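Local coordinates for acyl-[acyl-carrier-protein]--UDP-N-acetylglucosamine O-acyltransferase (Acinetobacter baumannii, PDB 4E6U), which catalyses transfer of an acyl chain from acyl carrier protein to UDP-N-acetylglucosamine, the first step of lipid A synthesis in the lipopolysaccharide pathway, at the interface of chains A and B. Numbering follows the deposited sequence. Chains: chain A/B, Acyl-[acyl-carrier-protein]--UDP-N-acetylglucosamine O-acyltransferase.

The interface of chains A and B. Residues chain A 51, 69, 72, 101; chain B 66-67, 96-97.
A:Val51 and A:Ser69, extended in the short strands 51-52 and 69-70, face B:Gln66 and B:Glu96, which stand at equivalent turns of neighbouring coils, each followed by a residue of left-handed backbone conformation, B:Phe67 (phi 72°) and B:His97. The coils belong to the left-handed parallel beta-helix of hexapeptide-repeat acyltransferases, and LpxA packs three such helices side by side as a trimer. A:Ser69 OG, carried anti to the backbone N (chi1 177°), points between the two long side chains of chain B. Its hydroxyl hydrogen-bonds B:Glu96 OE2 at 2.7 Å, on the anti side of the carboxylate. The same oxygen takes A:His101 NE2 at 2.9 Å on its syn side, with the imidazole edge-on and nearly coplanar with the carboxylate; two donors on one oxygen would help to hold the carboxylate's rotation. As modelled, A:Ser69 OG also lies 2.9 Å from B:Gln66 OE1, but one hydroxyl hydrogen cannot fully serve both acceptors. That amide oxygen, moreover, sits 2.8 Å from A:Glu72 OE1, a clash of two acceptors. A flipped amide could relieve it, with nitrogen donating to A:Glu72 and perhaps to the serine hydroxyl, so the modelled serine–glutamine bond is doubtful. Next to the polar cluster, A:Val51 lays its methyls along the glutamine chain: CG1 rests 3.9 Å from B:Gln66 CD, while CG2, beside the backbone N, comes from above the ring plane near its rim, 3.7 Å from B:Phe67 CZ.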
loop_
_atom_site.group_PDB
_atom_site.type_symbol
_atom_site.label_atom_id
_atom_site.label_comp_id
_atom_site.label_asym_id
_atom_site.label_seq_id
_atom_site.Cartn_x
_atom_site.Cartn_y
_atom_site.Cartn_z
ATOM N N VAL A 51 -2.913 6.639 17.866
ATOM C CA VAL A 51 -3.073 8.096 17.950
ATOM C C VAL A 51 -4.488 8.464 17.523
ATOM O O VAL A 51 -4.910 8.129 16.410
ATOM C CB VAL A 51 -2.038 8.852 17.078
ATOM C CG1 VAL A 51 -2.374 10.366 17.028
ATOM C CG2 VAL A 51 -0.612 8.597 17.586
ATOM N N SER A 69 -3.789 5.719 12.854
ATOM C CA SER A 69 -3.905 7.165 12.985
ATOM C C SER A 69 -5.369 7.522 12.770
ATOM O O SER A 69 -5.887 7.432 11.649
ATOM C CB SER A 69 -3.030 7.843 11.939
ATOM O OG SER A 69 -3.179 9.247 11.992
ATOM N N GLU A 72 -7.134 12.266 12.362
ATOM C CA GLU A 72 -6.093 13.233 12.078
ATOM C C GLU A 72 -6.595 14.226 11.036
ATOM O O GLU A 72 -7.538 13.916 10.297
ATOM C CB GLU A 72 -4.825 12.499 11.592
ATOM C CG GLU A 72 -3.576 13.393 11.460
ATOM C CD GLU A 72 -3.344 14.241 12.718
ATOM O OE1 GLU A 72 -2.748 13.718 13.679
ATOM O OE2 GLU A 72 -3.787 15.421 12.778
ATOM N N HIS A 101 -9.203 10.237 8.401
ATOM C CA HIS A 101 -9.024 11.683 8.483
ATOM C C HIS A 101 -10.318 12.455 8.650
ATOM O O HIS A 101 -11.357 12.019 8.187
ATOM C CB HIS A 101 -8.252 12.200 7.276
ATOM C CG HIS A 101 -6.821 11.786 7.281
ATOM N ND1 HIS A 101 -5.998 11.936 6.186
ATOM C CD2 HIS A 101 -6.076 11.193 8.247
ATOM C CE1 HIS A 101 -4.793 11.480 6.492
ATOM N NE2 HIS A 101 -4.810 11.035 7.739
ATOM N N GLN B 66 2.700 11.262 12.760
ATOM C CA GLN B 66 2.952 10.033 13.482
ATOM C C GLN B 66 3.188 8.836 12.571
ATOM O O GLN B 66 2.537 8.675 11.509
ATOM C CB GLN B 66 1.770 9.723 14.426
ATOM C CG GLN B 66 0.368 9.740 13.778
ATOM C CD GLN B 66 -0.327 11.096 13.772
ATOM O OE1 GLN B 66 -1.532 11.176 13.430
ATOM N NE2 GLN B 66 0.366 12.122 14.135
ATOM N N PHE B 67 4.106 7.992 13.041
ATOM C CA PHE B 67 4.435 6.706 12.415
ATOM C C PHE B 67 5.197 6.865 11.106
ATOM O O PHE B 67 5.336 5.902 10.346
ATOM C CB PHE B 67 3.185 5.828 12.212
ATOM C CG PHE B 67 2.254 5.800 13.403
ATOM C CD1 PHE B 67 2.716 5.397 14.661
ATOM C CD2 PHE B 67 0.919 6.155 13.259
ATOM C CE1 PHE B 67 1.837 5.367 15.747
ATOM C CE2 PHE B 67 0.045 6.106 14.354
ATOM C CZ PHE B 67 0.502 5.727 15.581
ATOM N N GLU B 96 1.383 10.389 7.788
ATOM C CA GLU B 96 1.547 9.145 8.538
ATOM C C GLU B 96 2.093 8.016 7.700
ATOM O O GLU B 96 1.741 7.881 6.521
ATOM C CB GLU B 96 0.221 8.688 9.152
ATOM C CG GLU B 96 -0.477 9.744 10.031
ATOM C CD GLU B 96 -1.528 10.522 9.276
ATOM O OE1 GLU B 96 -1.172 11.316 8.369
ATOM O OE2 GLU B 96 -2.720 10.329 9.570
ATOM N N HIS B 97 2.938 7.186 8.297
ATOM C CA HIS B 97 3.370 5.925 7.691
ATOM C C HIS B 97 4.307 6.071 6.505
ATOM O O HIS B 97 4.604 5.080 5.838
ATOM C CB HIS B 97 2.170 5.019 7.316
ATOM C CG HIS B 97 1.225 4.786 8.452
ATOM N ND1 HIS B 97 -0.097 5.177 8.415
ATOM C CD2 HIS B 97 1.423 4.237 9.675
ATOM C CE1 HIS B 97 -0.681 4.846 9.557
ATOM N NE2 HIS B 97 0.221 4.293 10.343
#